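PDB 2OUX: magnesium transporter MgtE from Enterococcus faecalis, which probably carries magnesium ions across the cell membrane, the part described here being its cytosolic N domain and paired CBS domains. Local coordinates for residues E48-R51 with Q52-Y55; N56-S59 with P60-A64; K78-L81 with A82-R85; K113-Y116 with L117-S121. All coordinates share one frame; numbering follows the deposited sequence.

Overall arrangement
All four contacts are local and lie within the helical MgtE N domain, in the order contact 1 to contact 4 along the chain. Contact 1 occupies helix 48-57; contact 2 starts at the end of that helix and turns into helix 60-67, and the centres of the two are about 12 Å apart. Contact 3, on helix 79-83, has its centre about 11 Å from that of contact 1 and joins it through Glu83, while Leu63 of contact 2 reaches Met84. Contact 4, on helix 110-118, touches contact 3 at Tyr116 but keeps about 10 Å clear of contact 1, nearest atom to nearest atom. Each helix thus keeps its own local bonding while side chains knit the short helices together.

Contact 1: E48-R51 with Q52-Y55; sequences EKDR and QHLY
Arg51 and Tyr55 sit one turn apart on alpha-helix 48-57 of the MgtE N domain, and their side chains run side by side in the same direction. Backbone bonding follows the i to i+4 pattern, with unequal strength. Leu54 N donates to Asp50 O at 3.1 Å and Tyr55 N to Arg51 O at 3.0 Å, whereas the bonds from Gln52 N to Glu48 O and from His53 N to Lys49 O are weak. The two side chains touch lightly: Arg51 CB lies 3.9 Å from Tyr55 OH, and the guanidinium plane is turned 43° against the ring. Both have CG anti to the carbonyl carbon, which sends them off the helix on one side toward helix 79-83. There Glu83 takes a salt bridge from Arg51 and a hydrogen bond with Tyr55 OH, the latter also bonded to Tyr43. On another side of the helix, Asp50 OD1 comes within 4.1 Å of His53 CD2, the carboxylate and imidazole planes 32° apart. Around the Tyr55 ring, Gln52 OE1 lies at the edge in its plane, while Arg51 O stands over the centre of one face, 3.2 Å above it.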
loop_
_atom_site.group_PDB
_atom_site.type_symbol
_atom_site.label_atom_id
_atom_site.label_comp_id
_atom_site.label_asym_id
_atom_site.label_seq_id
_atom_site.Cartn_x
_atom_site.Cartn_y
_atom_site.Cartn_z
ATOM N N GLU A 48 -7.572 30.844 -15.740
ATOM C CA GLU A 48 -8.969 30.472 -15.905
ATOM C C GLU A 48 -9.337 30.094 -17.335
ATOM O O GLU A 48 -10.204 29.247 -17.560
ATOM C CB GLU A 48 -9.872 31.605 -15.427
ATOM C CG GLU A 48 -11.310 31.455 -15.877
ATOM C CD GLU A 48 -12.205 32.553 -15.346
ATOM O OE1 GLU A 48 -11.807 33.739 -15.432
ATOM O OE2 GLU A 48 -13.310 32.230 -14.852
ATOM N N LYS A 49 -8.673 30.717 -18.300
ATOM C CA LYS A 49 -8.956 30.449 -19.706
ATOM C C LYS A 49 -8.599 29.017 -20.091
ATOM O O LYS A 49 -9.420 28.283 -20.645
ATOM C CB LYS A 49 -8.185 31.439 -20.587
ATOM C CG LYS A 49 -8.408 32.892 -20.197
ATOM C CD LYS A 49 -7.507 33.848 -20.975
ATOM C CE LYS A 49 -7.943 34.007 -22.426
ATOM N NZ LYS A 49 -7.122 35.039 -23.137
ATOM N N ASP A 50 -7.370 28.618 -19.790
ATOM C CA ASP A 50 -6.920 27.277 -20.117
ATOM C C ASP A 50 -7.678 26.185 -19.356
ATOM O O ASP A 50 -7.838 25.078 -19.862
ATOM C CB ASP A 50 -5.414 27.168 -19.880
ATOM C CG ASP A 50 -4.619 28.134 -20.751
ATOM O OD1 ASP A 50 -4.911 28.225 -21.958
ATOM O OD2 ASP A 50 -3.696 28.799 -20.240
ATOM N N ARG A 51 -8.162 26.489 -18.155
ATOM C CA ARG A 51 -8.914 25.490 -17.395
ATOM C C ARG A 51 -10.172 25.142 -18.177
ATOM O O ARG A 51 -10.560 23.977 -18.274
ATOM C CB ARG A 51 -9.335 26.017 -16.022
ATOM C CG ARG A 51 -8.212 26.336 -15.063
ATOM C CD ARG A 51 -8.785 26.606 -13.673
ATOM N NE ARG A 51 -7.970 27.561 -12.932
ATOM C CZ ARG A 51 -8.405 28.743 -12.515
ATOM N NH1 ARG A 51 -9.653 29.116 -12.761
ATOM N NH2 ARG A 51 -7.589 29.555 -11.856
ATOM N N GLN A 52 -10.803 26.171 -18.732
ATOM C CA GLN A 52 -12.021 25.998 -19.511
ATOM C C GLN A 52 -11.822 25.035 -20.680
ATOM O O GLN A 52 -12.636 24.129 -20.890
ATOM C CB GLN A 52 -12.507 27.356 -20.024
ATOM C CG GLN A 52 -13.134 28.235 -18.949
ATOM C CD GLN A 52 -14.306 27.553 -18.249
ATOM O OE1 GLN A 52 -15.048 26.785 -18.862
ATOM N NE2 GLN A 52 -14.486 27.849 -16.967
ATOM N N HIS A 53 -10.749 25.236 -21.442
ATOM C CA HIS A 53 -10.449 24.363 -22.576
ATOM C C HIS A 53 -10.315 22.953 -22.054
ATOM O O HIS A 53 -10.838 22.003 -22.638
ATOM C CB HIS A 53 -9.121 24.744 -23.237
ATOM C CG HIS A 53 -9.163 26.033 -23.980
ATOM N ND1 HIS A 53 -9.987 26.250 -25.060
ATOM C CD2 HIS A 53 -8.461 27.188 -23.810
ATOM C CE1 HIS A 53 -9.800 27.472 -25.525
ATOM N NE2 HIS A 53 -8.875 28.057 -24.778
ATOM N N LEU A 54 -9.600 22.833 -20.940
ATOM C CA LEU A 54 -9.355 21.541 -20.330
ATOM C C LEU A 54 -10.644 20.798 -20.012
ATOM O O LEU A 54 -10.710 19.580 -20.177
ATOM C CB LEU A 54 -8.490 21.715 -19.085
ATOM C CG LEU A 54 -8.021 20.438 -18.402
ATOM C CD1 LEU A 54 -6.800 20.731 -17.579
ATOM C CD2 LEU A 54 -9.139 19.887 -17.544
ATOM N N TYR A 55 -11.668 21.527 -19.577
ATOM C CA TYR A 55 -12.961 20.919 -19.264
ATOM C C TYR A 55 -13.602 20.373 -20.536
ATOM O O TYR A 55 -14.402 19.439 -20.488
ATOM C CB TYR A 55 -13.899 21.950 -18.621
ATOM C CG TYR A 55 -13.388 22.534 -17.317
ATOM C CD1 TYR A 55 -13.584 23.882 -17.006
ATOM C CD2 TYR A 55 -12.700 21.740 -16.395
ATOM C CE1 TYR A 55 -13.105 24.425 -15.812
ATOM C CE2 TYR A 55 -12.217 22.275 -15.196
ATOM C CZ TYR A 55 -12.420 23.612 -14.912
ATOM O OH TYR A 55 -11.925 24.134 -13.738
#

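Contact 2: N56-S59 with P60-A64; sequences NYLS and PKELA
Ser59 and Glu62 grip each other twice, and this exchange is the tight part of the contact. Ser59 N donates to Glu62 OE1 at 3.0 Å in an almost straight bond, reaching the carboxylate on its anti side and 32° out of its plane. In return Glu62 N donates to Ser59 OG at 3.1 Å. The hydroxyl lies between its own backbone N and carbonyl carbon (chi1 69°), which turns OG toward the first turn of the next helix. This reciprocal pair is a capping box, with Ser59 as the N-cap of helix 60-67 in the MgtE N domain; Leu63 N adds the first regular backbone bond, to Ser59 O at 2.9 Å. Glu62 OE1 has a further partner in Arg28, a salt bridge that ties the box to helix 24-31. Packing is looser beside it. Leu58 and Leu63 cross at about a right angle and meet only through CD1 and CD1, 4.2 Å apart, although Leu58 CD2 comes to 3.5 Å from Glu62 OE1. On the solvent side Lys61 gives little more than its CB, 3.8 Å from Ser59 OG, before its long chain leaves for a salt bridge with Glu95.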
loop_
_atom_site.group_PDB
_atom_site.type_symbol
_atom_site.label_atom_id
_atom_site.label_comp_id
_atom_site.label_asym_id
_atom_site.label_seq_id
_atom_site.Cartn_x
_atom_site.Cartn_y
_atom_site.Cartn_z
ATOM N N ASN A 56 -13.246 20.956 -21.677
ATOM C CA ASN A 56 -13.801 20.517 -22.953
ATOM C C ASN A 56 -13.129 19.258 -23.516
ATOM O O ASN A 56 -13.710 18.563 -24.347
ATOM C CB ASN A 56 -13.708 21.642 -23.995
ATOM C CG ASN A 56 -14.453 22.901 -23.571
ATOM O OD1 ASN A 56 -15.567 22.834 -23.045
ATOM N ND2 ASN A 56 -13.846 24.059 -23.819
ATOM N N TYR A 57 -11.914 18.956 -23.069
ATOM C CA TYR A 57 -11.206 17.787 -23.580
ATOM C C TYR A 57 -11.213 16.583 -22.649
ATOM O O TYR A 57 -10.747 15.505 -23.021
ATOM C CB TYR A 57 -9.759 18.149 -23.913
ATOM C CG TYR A 57 -9.612 19.265 -24.922
ATOM C CD1 TYR A 57 -10.381 19.288 -26.083
ATOM C CD2 TYR A 57 -8.700 20.295 -24.718
ATOM C CE1 TYR A 57 -10.239 20.305 -27.021
ATOM C CE2 TYR A 57 -8.548 21.317 -25.648
ATOM C CZ TYR A 57 -9.323 21.316 -26.795
ATOM O OH TYR A 57 -9.172 22.318 -27.718
ATOM N N LEU A 58 -11.736 16.759 -21.442
ATOM C CA LEU A 58 -11.776 15.667 -20.480
ATOM C C LEU A 58 -13.190 15.387 -20.009
ATOM O O LEU A 58 -13.969 16.305 -19.772
ATOM C CB LEU A 58 -10.888 15.994 -19.281
ATOM C CG LEU A 58 -9.408 16.142 -19.636
ATOM C CD1 LEU A 58 -8.641 16.727 -18.472
ATOM C CD2 LEU A 58 -8.857 14.788 -20.032
ATOM N N SER A 59 -13.512 14.107 -19.891
ATOM C CA SER A 59 -14.825 13.684 -19.439
ATOM C C SER A 59 -14.901 13.879 -17.928
ATOM O O SER A 59 -13.882 14.057 -17.268
ATOM C CB SER A 59 -15.030 12.208 -19.749
ATOM O OG SER A 59 -14.188 11.410 -18.929
ATOM N N PRO A 60 -16.117 13.860 -17.366
ATOM C CA PRO A 60 -16.245 14.030 -15.919
ATOM C C PRO A 60 -15.475 12.946 -15.165
ATOM O O PRO A 60 -14.884 13.219 -14.120
ATOM C CB PRO A 60 -17.751 13.949 -15.704
ATOM C CG PRO A 60 -18.273 14.646 -16.944
ATOM C CD PRO A 60 -17.427 14.000 -18.027
ATOM N N LYS A 61 -15.482 11.723 -15.692
ATOM C CA LYS A 61 -14.750 10.632 -15.056
ATOM C C LYS A 61 -13.272 10.973 -15.037
ATOM O O LYS A 61 -12.625 10.899 -13.997
ATOM C CB LYS A 61 -14.928 9.314 -15.813
ATOM C CG LYS A 61 -16.315 8.727 -15.745
ATOM C CD LYS A 61 -16.359 7.363 -16.427
ATOM C CE LYS A 61 -17.798 6.852 -16.582
ATOM N NZ LYS A 61 -18.530 6.720 -15.281
ATOM N N GLU A 62 -12.738 11.343 -16.192
ATOM C CA GLU A 62 -11.327 11.687 -16.290
ATOM C C GLU A 62 -10.940 12.862 -15.383
ATOM O O GLU A 62 -9.875 12.863 -14.771
ATOM C CB GLU A 62 -10.971 11.996 -17.748
ATOM C CG GLU A 62 -11.288 10.825 -18.677
ATOM C CD GLU A 62 -11.049 11.133 -20.145
ATOM O OE1 GLU A 62 -11.268 12.291 -20.543
ATOM O OE2 GLU A 62 -10.663 10.212 -20.902
ATOM N N LEU A 63 -11.804 13.863 -15.285
ATOM C CA LEU A 63 -11.491 15.002 -14.436
ATOM C C LEU A 63 -11.564 14.590 -12.964
ATOM O O LEU A 63 -10.828 15.098 -12.128
ATOM C CB LEU A 63 -12.458 16.150 -14.702
ATOM C CG LEU A 63 -11.928 17.491 -14.211
ATOM C CD1 LEU A 63 -10.734 17.906 -15.057
ATOM C CD2 LEU A 63 -13.024 18.530 -14.283
ATOM N N ALA A 64 -12.451 13.656 -12.663
ATOM C CA ALA A 64 -12.603 13.169 -11.297
ATOM C C ALA A 64 -11.345 12.419 -10.828
ATOM O O ALA A 64 -10.945 12.528 -9.672
ATOM C CB ALA A 64 -13.823 12.262 -11.205
#

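Contact 3: K78-L81 with A82-R85; sequences KDYL and AEMR
Lys78 O is gripped by two donors: Ala82 N, 2.8 Å away along the same turn, and the side-chain amide of Gln112 from helix 110-118. Lys78 is the N-cap of helix 79-83, so its carbonyl receives the first bond of that short helix, at an N-H...O angle of 141°. The next bond is straighter: Glu83 N meets Asp79 O at 2.9 Å with an angle of 172°. After it the pattern shortens, for Met84 N turns to Leu81 O at 3.1 Å, approaching from above the carbonyl plane. The side chains divide into two groups. Toward helix 86-93, Leu81 CD2 rests 4.2 Å from the SE atom of Met84, a selenomethionine here, and both residues also pack on Met92. On the polar side, the carboxylate of Glu83 lies alongside Tyr80, with OE2 at the ring edge near its plane, 4.4 Å from Tyr80 CD1. Arg51 and Tyr55 of helix 48-57 hold its two oxygens, whereas Lys78 sends its amine to Asp109. The like charges of Asp79 and Glu83 stay apart, OD1 to OE1 measuring 5.8 Å. This chemistry implies a carboxylate probably kept ionised by its arginine and tyrosine partners, through which a helix of barely more than one turn is fastened to helix 48-57, while Lys78 O joins it to helix 110-118.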
loop_
_atom_site.group_PDB
_atom_site.type_symbol
_atom_site.label_atom_id
_atom_site.label_comp_id
_atom_site.label_asym_id
_atom_site.label_seq_id
_atom_site.Cartn_x
_atom_site.Cartn_y
_atom_site.Cartn_z
ATOM N N LYS A 78 -14.458 25.768 -4.658
ATOM C CA LYS A 78 -15.558 26.712 -4.767
ATOM C C LYS A 78 -15.648 27.236 -6.206
ATOM O O LYS A 78 -16.574 26.884 -6.943
ATOM C CB LYS A 78 -15.350 27.882 -3.794
ATOM C CG LYS A 78 -15.546 27.523 -2.326
ATOM C CD LYS A 78 -15.491 28.752 -1.420
ATOM C CE LYS A 78 -15.673 28.354 0.039
ATOM N NZ LYS A 78 -15.583 29.516 0.962
ATOM N N ASP A 79 -14.695 28.080 -6.606
ATOM C CA ASP A 79 -14.709 28.608 -7.963
ATOM C C ASP A 79 -14.227 27.634 -9.042
ATOM O O ASP A 79 -14.590 27.809 -10.208
ATOM C CB ASP A 79 -13.949 29.940 -8.077
ATOM C CG ASP A 79 -12.855 30.091 -7.052
ATOM O OD1 ASP A 79 -12.074 29.139 -6.872
ATOM O OD2 ASP A 79 -12.772 31.178 -6.440
ATOM N N TYR A 80 -13.417 26.627 -8.697
ATOM C CA TYR A 80 -13.022 25.660 -9.729
ATOM C C TYR A 80 -14.348 25.064 -10.166
ATOM O O TYR A 80 -14.655 24.974 -11.353
ATOM C CB TYR A 80 -12.165 24.512 -9.186
ATOM C CG TYR A 80 -10.686 24.791 -9.050
ATOM C CD1 TYR A 80 -10.000 25.546 -10.002
ATOM C CD2 TYR A 80 -9.961 24.261 -7.979
ATOM C CE1 TYR A 80 -8.626 25.764 -9.892
ATOM C CE2 TYR A 80 -8.588 24.472 -7.862
ATOM C CZ TYR A 80 -7.929 25.223 -8.817
ATOM O OH TYR A 80 -6.574 25.426 -8.699
ATOM N N LEU A 81 -15.141 24.667 -9.176
ATOM C CA LEU A 81 -16.440 24.073 -9.435
ATOM C C LEU A 81 -17.434 25.077 -10.017
ATOM O O LEU A 81 -18.231 24.732 -10.889
ATOM C CB LEU A 81 -17.011 23.474 -8.148
ATOM C CG LEU A 81 -16.178 22.426 -7.400
ATOM C CD1 LEU A 81 -17.140 21.474 -6.693
ATOM C CD2 LEU A 81 -15.292 21.639 -8.360
ATOM N N ALA A 82 -17.385 26.315 -9.532
ATOM C CA ALA A 82 -18.286 27.359 -10.004
ATOM C C ALA A 82 -18.131 27.606 -11.502
ATOM O O ALA A 82 -19.123 27.655 -12.228
ATOM C CB ALA A 82 -18.039 28.643 -9.239
ATOM N N GLU A 83 -16.887 27.751 -11.958
ATOM C CA GLU A 83 -16.618 27.998 -13.371
ATOM C C GLU A 83 -17.086 26.846 -14.257
ATOM O O GLU A 83 -17.233 27.001 -15.468
ATOM C CB GLU A 83 -15.124 28.270 -13.594
ATOM C CG GLU A 83 -14.192 27.142 -13.190
ATOM C CD GLU A 83 -12.726 27.555 -13.208
ATOM O OE1 GLU A 83 -12.406 28.645 -12.690
ATOM O OE2 GLU A 83 -11.887 26.788 -13.726
HETATM N N MSE A 84 -17.333 25.690 -13.656
HETATM C CA MSE A 84 -17.796 24.531 -14.416
HETATM C C MSE A 84 -19.303 24.595 -14.583
HETATM O O MSE A 84 -19.997 25.181 -13.755
HETATM C CB MSE A 84 -17.455 23.231 -13.686
HETATM C CG MSE A 84 -16.040 22.718 -13.868
HETATM SE SE MSE A 84 -15.617 21.363 -12.539
HETATM C CE MSE A 84 -16.717 19.940 -13.133
ATOM N N ARG A 85 -19.812 23.998 -15.655
ATOM C CA ARG A 85 -21.247 23.971 -15.864
ATOM C C ARG A 85 -21.772 23.045 -14.782
ATOM O O ARG A 85 -21.346 21.891 -14.684
ATOM C CB ARG A 85 -21.601 23.400 -17.236
ATOM C CG ARG A 85 -21.305 24.314 -18.406
ATOM C CD ARG A 85 -21.500 23.553 -19.703
ATOM N NE ARG A 85 -20.716 22.318 -19.698
ATOM C CZ ARG A 85 -20.766 21.386 -20.644
ATOM N NH1 ARG A 85 -21.567 21.537 -21.691
ATOM N NH2 ARG A 85 -20.012 20.298 -20.540
#

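Contact 4: K113-Y116 with L117-S121; sequences KAKY and LSLLS
Tyr116 and Leu119 meet near the C-terminal part of helix 110-118, Tyr116 CD1 lying 4.3 Å from Leu119 CD1. The methyl approaches the ring obliquely, while the aliphatic part of Lys115 lies over a ring face, CG standing 3.9 Å above its centre. Lys113 bends its amine end to within 4.2 Å of Leu117, NZ to CD2. Behind the side chains stands the backbone. Leu117 N donates to Lys113 O at 3.2 Å, and Ser118 N to Ala114 O at 2.7 Å. Leu119 N divides its hydrogen between Lys115 O, an ordinary bond at 3.2 Å, and Tyr116 O, a weak one. Ser118 OG is turned back toward Lys115 O by a chi1 of 72°, but the modelled separation is too short to be trusted in detail. Further out, the apolar groups pack on neighbouring helices: Leu119 on Pro86 and Ala90, Tyr116 on Leu93, and Leu117 and Leu120 on Ala125 of helix 122-131. Ser121 is the N-cap just before that helix, its own N bonded to Glu124 OE1. Lys113 touches Leu105 and Asn106, its side chain about 10 Å from that of the magnesium-binding Asp103. The chemistry implies helical bonding that shifts from i+4 toward i+3 as it gives way to the loop, while the leucines and Tyr116 supply apolar contacts to helices 86-93 and 122-131.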
loop_
_atom_site.group_PDB
_atom_site.type_symbol
_atom_site.label_atom_id
_atom_site.label_comp_id
_atom_site.label_asym_id
_atom_site.label_seq_id
_atom_site.Cartn_x
_atom_site.Cartn_y
_atom_site.Cartn_z
ATOM N N LYS A 113 -23.015 23.055 -2.034
ATOM C CA LYS A 113 -23.147 21.673 -1.589
ATOM C C LYS A 113 -24.522 21.063 -1.881
ATOM O O LYS A 113 -24.618 19.933 -2.357
ATOM C CB LYS A 113 -22.839 21.593 -0.091
ATOM C CG LYS A 113 -22.891 20.198 0.491
ATOM C CD LYS A 113 -22.541 20.219 1.968
ATOM C CE LYS A 113 -22.694 18.839 2.587
ATOM N NZ LYS A 113 -24.091 18.326 2.445
ATOM N N ALA A 114 -25.589 21.808 -1.607
ATOM C CA ALA A 114 -26.931 21.293 -1.861
ATOM C C ALA A 114 -27.264 21.350 -3.343
ATOM O O ALA A 114 -27.886 20.438 -3.885
ATOM C CB ALA A 114 -27.965 22.086 -1.069
ATOM N N LYS A 115 -26.842 22.425 -3.998
ATOM C CA LYS A 115 -27.122 22.595 -5.416
ATOM C C LYS A 115 -26.499 21.476 -6.261
ATOM O O LYS A 115 -27.179 20.878 -7.096
ATOM C CB LYS A 115 -26.634 23.976 -5.889
ATOM C CG LYS A 115 -25.235 24.003 -6.471
ATOM C CD LYS A 115 -25.271 24.192 -7.986
ATOM C CE LYS A 115 -25.498 25.650 -8.356
ATOM N NZ LYS A 115 -24.410 26.524 -7.811
ATOM N N TYR A 116 -25.215 21.185 -6.042
ATOM C CA TYR A 116 -24.548 20.127 -6.800
ATOM C C TYR A 116 -25.156 18.788 -6.432
ATOM O O TYR A 116 -25.372 17.931 -7.283
ATOM C CB TYR A 116 -23.050 20.099 -6.503
ATOM C CG TYR A 116 -22.306 21.323 -6.969
ATOM C CD1 TYR A 116 -22.401 21.762 -8.289
ATOM C CD2 TYR A 116 -21.512 22.053 -6.088
ATOM C CE1 TYR A 116 -21.719 22.905 -8.721
ATOM C CE2 TYR A 116 -20.829 23.189 -6.509
ATOM C CZ TYR A 116 -20.941 23.614 -7.824
ATOM O OH TYR A 116 -20.294 24.761 -8.228
ATOM N N LEU A 117 -25.434 18.628 -5.148
ATOM C CA LEU A 117 -26.023 17.406 -4.632
ATOM C C LEU A 117 -27.410 17.200 -5.238
ATOM O O LEU A 117 -27.838 16.073 -5.475
ATOM C CB LEU A 117 -26.113 17.507 -3.112
ATOM C CG LEU A 117 -26.289 16.242 -2.282
ATOM C CD1 LEU A 117 -25.242 15.195 -2.665
ATOM C CD2 LEU A 117 -26.160 16.623 -0.821
ATOM N N SER A 118 -28.110 18.300 -5.496
ATOM C CA SER A 118 -29.441 18.223 -6.077
ATOM C C SER A 118 -29.375 17.754 -7.529
ATOM O O SER A 118 -30.284 17.085 -8.016
ATOM C CB SER A 118 -30.126 19.591 -6.018
ATOM O OG SER A 118 -29.541 20.496 -6.941
ATOM N N LEU A 119 -28.289 18.102 -8.211
ATOM C CA LEU A 119 -28.104 17.734 -9.613
ATOM C C LEU A 119 -27.845 16.245 -9.838
ATOM O O LEU A 119 -27.779 15.792 -10.984
ATOM C CB LEU A 119 -26.948 18.549 -10.208
ATOM C CG LEU A 119 -27.152 20.067 -10.197
ATOM C CD1 LEU A 119 -25.869 20.785 -10.562
ATOM C CD2 LEU A 119 -28.258 20.422 -11.169
ATOM N N LEU A 120 -27.709 15.487 -8.750
ATOM C CA LEU A 120 -27.440 14.053 -8.845
ATOM C C LEU A 120 -28.674 13.196 -8.635
ATOM O O LEU A 120 -29.551 13.535 -7.843
ATOM C CB LEU A 120 -26.391 13.634 -7.815
ATOM C CG LEU A 120 -25.004 14.268 -7.842
ATOM C CD1 LEU A 120 -24.153 13.598 -6.777
ATOM C CD2 LEU A 120 -24.367 14.105 -9.215
ATOM N N SER A 121 -28.725 12.067 -9.333
ATOM C CA SER A 121 -29.844 11.143 -9.197
ATOM C C SER A 121 -29.734 10.474 -7.827
ATOM O O SER A 121 -28.800 10.742 -7.064
ATOM C CB SER A 121 -29.804 10.069 -10.289
ATOM O OG SER A 121 -28.931 9.007 -9.940
#